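Metallo-beta-lactamase (Serratia marcescens, PDB 5AYA) hydrolyses the amide bond of beta-lactam antibiotics, probably using the pair of zinc ions in its active site. Local coordinates at residues T71-D76 / A96-T101. Numbering follows the deposited sequence.
With ZN (zinc ion), chain B; ZN (zinc ion), chain C; NA (sodium ion), chain E; X8Z (L-captopril), chain H.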
loop_
_atom_site.group_PDB
_atom_site.type_symbol
_atom_site.label_atom_id
_atom_site.label_comp_id
_atom_site.label_asym_id
_atom_site.label_seq_id
_atom_site.Cartn_x
_atom_site.Cartn_y
_atom_site.Cartn_z
ATOM N N THR A 71 0.381 1.892 3.836
ATOM C CA THR A 71 1.476 0.915 3.696
ATOM C C THR A 71 2.730 1.499 4.332
ATOM O O THR A 71 3.177 1.032 5.404
ATOM C CB THR A 71 1.760 0.550 2.222
ATOM O OG1 THR A 71 1.951 1.731 1.444
ATOM C CG2 THR A 71 0.616 -0.306 1.592
ATOM N N HIS A 72 3.240 2.582 3.733
ATOM C CA HIS A 72 4.322 3.351 4.368
ATOM C C HIS A 72 4.341 4.848 4.025
ATOM O O HIS A 72 3.720 5.291 3.046
ATOM C CB HIS A 72 5.666 2.727 4.012
ATOM C CG HIS A 72 6.089 2.974 2.607
ATOM N ND1 HIS A 72 5.818 2.093 1.579
ATOM C CD2 HIS A 72 6.753 4.014 2.052
ATOM C CE1 HIS A 72 6.244 2.613 0.443
ATOM N NE2 HIS A 72 6.848 3.759 0.710
ATOM N N SER A 73 5.167 5.594 4.765
ATOM C CA SER A 73 5.003 7.044 4.924
ATOM C C SER A 73 5.981 7.813 4.055
ATOM O O SER A 73 6.707 8.679 4.540
ATOM C CB SER A 73 5.199 7.445 6.392
ATOM O OG SER A 73 6.362 6.843 6.929
ATOM N N HIS A 74 6.065 7.434 2.788
ATOM C CA HIS A 74 6.656 8.292 1.778
ATOM C C HIS A 74 5.565 9.021 1.038
ATOM O O HIS A 74 4.444 8.513 0.927
ATOM C CB HIS A 74 7.466 7.489 0.791
ATOM C CG HIS A 74 8.702 6.922 1.381
ATOM N ND1 HIS A 74 9.484 6.008 0.723
ATOM C CD2 HIS A 74 9.318 7.172 2.561
ATOM C CE1 HIS A 74 10.508 5.676 1.491
ATOM N NE2 HIS A 74 10.437 6.379 2.608
ATOM N N GLU A 75 5.919 10.206 0.543
ATOM C CA GLU A 75 4.976 11.178 -0.022
ATOM C C GLU A 75 4.042 10.587 -1.101
ATOM O O GLU A 75 2.831 10.861 -1.112
ATOM C CB GLU A 75 5.755 12.374 -0.586
ATOM C CG GLU A 75 6.741 12.027 -1.704
ATOM C CD GLU A 75 7.596 13.210 -2.158
ATOM O OE1 GLU A 75 7.251 14.377 -1.841
ATOM O OE2 GLU A 75 8.598 12.976 -2.879
ATOM N N ASP A 76 4.605 9.737 -1.947
ATOM C CA ASP A 76 3.887 9.171 -3.081
ATOM C C ASP A 76 2.748 8.187 -2.721
ATOM O O ASP A 76 1.879 7.943 -3.570
ATOM C CB ASP A 76 4.857 8.536 -4.097
ATOM C CG ASP A 76 5.700 7.411 -3.517
ATOM O OD1 ASP A 76 6.027 7.439 -2.303
ATOM O OD2 ASP A 76 6.148 6.562 -4.315
ATOM N N ALA A 96 3.205 1.561 14.018
ATOM C CA ALA A 96 3.663 2.457 15.071
ATOM C C ALA A 96 4.787 3.389 14.616
ATOM O O ALA A 96 4.727 4.586 14.833
ATOM C CB ALA A 96 4.090 1.648 16.276
ATOM N N ALA A 97 5.800 2.850 13.950
ATOM C CA ALA A 97 6.995 3.630 13.641
ATOM C C ALA A 97 6.794 4.705 12.558
ATOM O O ALA A 97 7.633 5.612 12.408
ATOM C CB ALA A 97 8.143 2.704 13.273
ATOM N N ASN A 98 5.703 4.607 11.796
ATOM C CA ASN A 98 5.390 5.616 10.790
ATOM C C ASN A 98 4.279 6.601 11.246
ATOM O O ASN A 98 3.978 7.563 10.544
ATOM C CB ASN A 98 4.981 4.943 9.470
ATOM C CG ASN A 98 6.149 4.262 8.730
ATOM O OD1 ASN A 98 7.321 4.397 9.082
ATOM N ND2 ASN A 98 5.808 3.512 7.682
ATOM N N VAL A 99 3.703 6.391 12.426
ATOM C CA VAL A 99 2.559 7.195 12.860
ATOM C C VAL A 99 2.905 8.679 12.947
ATOM O O VAL A 99 2.136 9.531 12.480
ATOM C CB VAL A 99 1.980 6.728 14.205
ATOM C CG1 VAL A 99 1.217 7.862 14.877
ATOM C CG2 VAL A 99 1.064 5.529 14.018
ATOM N N ASP A 100 4.058 8.995 13.526
ATOM C CA ASP A 100 4.465 10.393 13.663
ATOM C C ASP A 100 4.668 11.022 12.307
ATOM O O ASP A 100 4.230 12.147 12.093
ATOM C CB ASP A 100 5.736 10.544 14.504
ATOM C CG ASP A 100 5.498 10.273 15.979
ATOM O OD1 ASP A 100 4.334 10.380 16.431
ATOM O OD2 ASP A 100 6.482 9.962 16.689
ATOM N N THR A 101 5.306 10.301 11.381
ATOM C CA THR A 101 5.467 10.816 10.025
ATOM C C THR A 101 4.134 11.112 9.330
ATOM O O THR A 101 4.041 12.069 8.570
ATOM C CB THR A 101 6.307 9.879 9.141
ATOM O OG1 THR A 101 7.583 9.675 9.739
ATOM C CG2 THR A 101 6.501 10.464 7.750
HETATM ZN ZN ZN B . 8.660 4.340 -0.295
HETATM ZN ZN ZN C . 6.477 4.705 -3.574
HETATM NA NA NA E . 2.142 1.636 7.842
HETATM O O1 X8Z H . 9.904 1.012 -4.839
HETATM C C4 X8Z H . 9.791 2.055 -5.478
HETATM C C2 X8Z H . 9.715 3.368 -4.741
HETATM C C1 X8Z H . 9.135 3.074 -3.376
HETATM S S X8Z H . 8.601 4.568 -2.537
HETATM C C3 X8Z H . 11.063 4.091 -4.655
HETATM N N X8Z H . 9.667 2.120 -6.814
HETATM C C8 X8Z H . 9.533 0.915 -7.640
HETATM C C9 X8Z H . 10.712 0.011 -7.550
HETATM O O3 X8Z H . 11.921 0.551 -7.455
HETATM O O2 X8Z H . 10.579 -1.202 -7.638
HETATM C C5 X8Z H . 9.622 3.350 -7.618
HETATM C C6 X8Z H . 9.389 2.913 -9.060
HETATM C C7 X8Z H . 9.425 1.397 -9.084
HETATM O O HOH W 1 2.970 4.300 7.145
#
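In the zinc-binding HxHxDH loop, Ser73, the small residue between the two histidines, faces helix 96-104, where it meets Asn98 and Thr101. Its OG lies over the flat face of the Asn98 amide, 3.2 Å from CG and nearly midway between OD1 and ND2. The angles are poor for a hydrogen bond, so this is close polar packing, for which a short side chain is well suited. Thr101 adds an aliphatic surface: with CG2 anti to its backbone N, the methyl group sits 3.6 Å from Ser73 CB.

ND2 of Asn98 passes near His72 CA and donates to a water at 3.0 Å. That water coordinates a sodium ion also bound by Thr71 O (2.7 Å), so the amide and the loop backbone are linked through water and metal. ND2 has a further partner in Thr151.

While Ser73 faces the helix, the histidines turn to the metals. His72 NE2 and His74 ND1 each bind the first zinc at 2.1 Å, with His150 as third protein ligand; Asp174, hydrogen-bonded to His72 ND1, helps to orient that ring. Asp76 OD2 binds the second zinc alongside His77 and His215. The captopril sulfur bridges both ions, at the edges of both loop imidazoles. Such a loop, leading from strand 65-69 into a short helix, is a hallmark of the metallo-beta-lactamase αβ/βα fold and its dinuclear site.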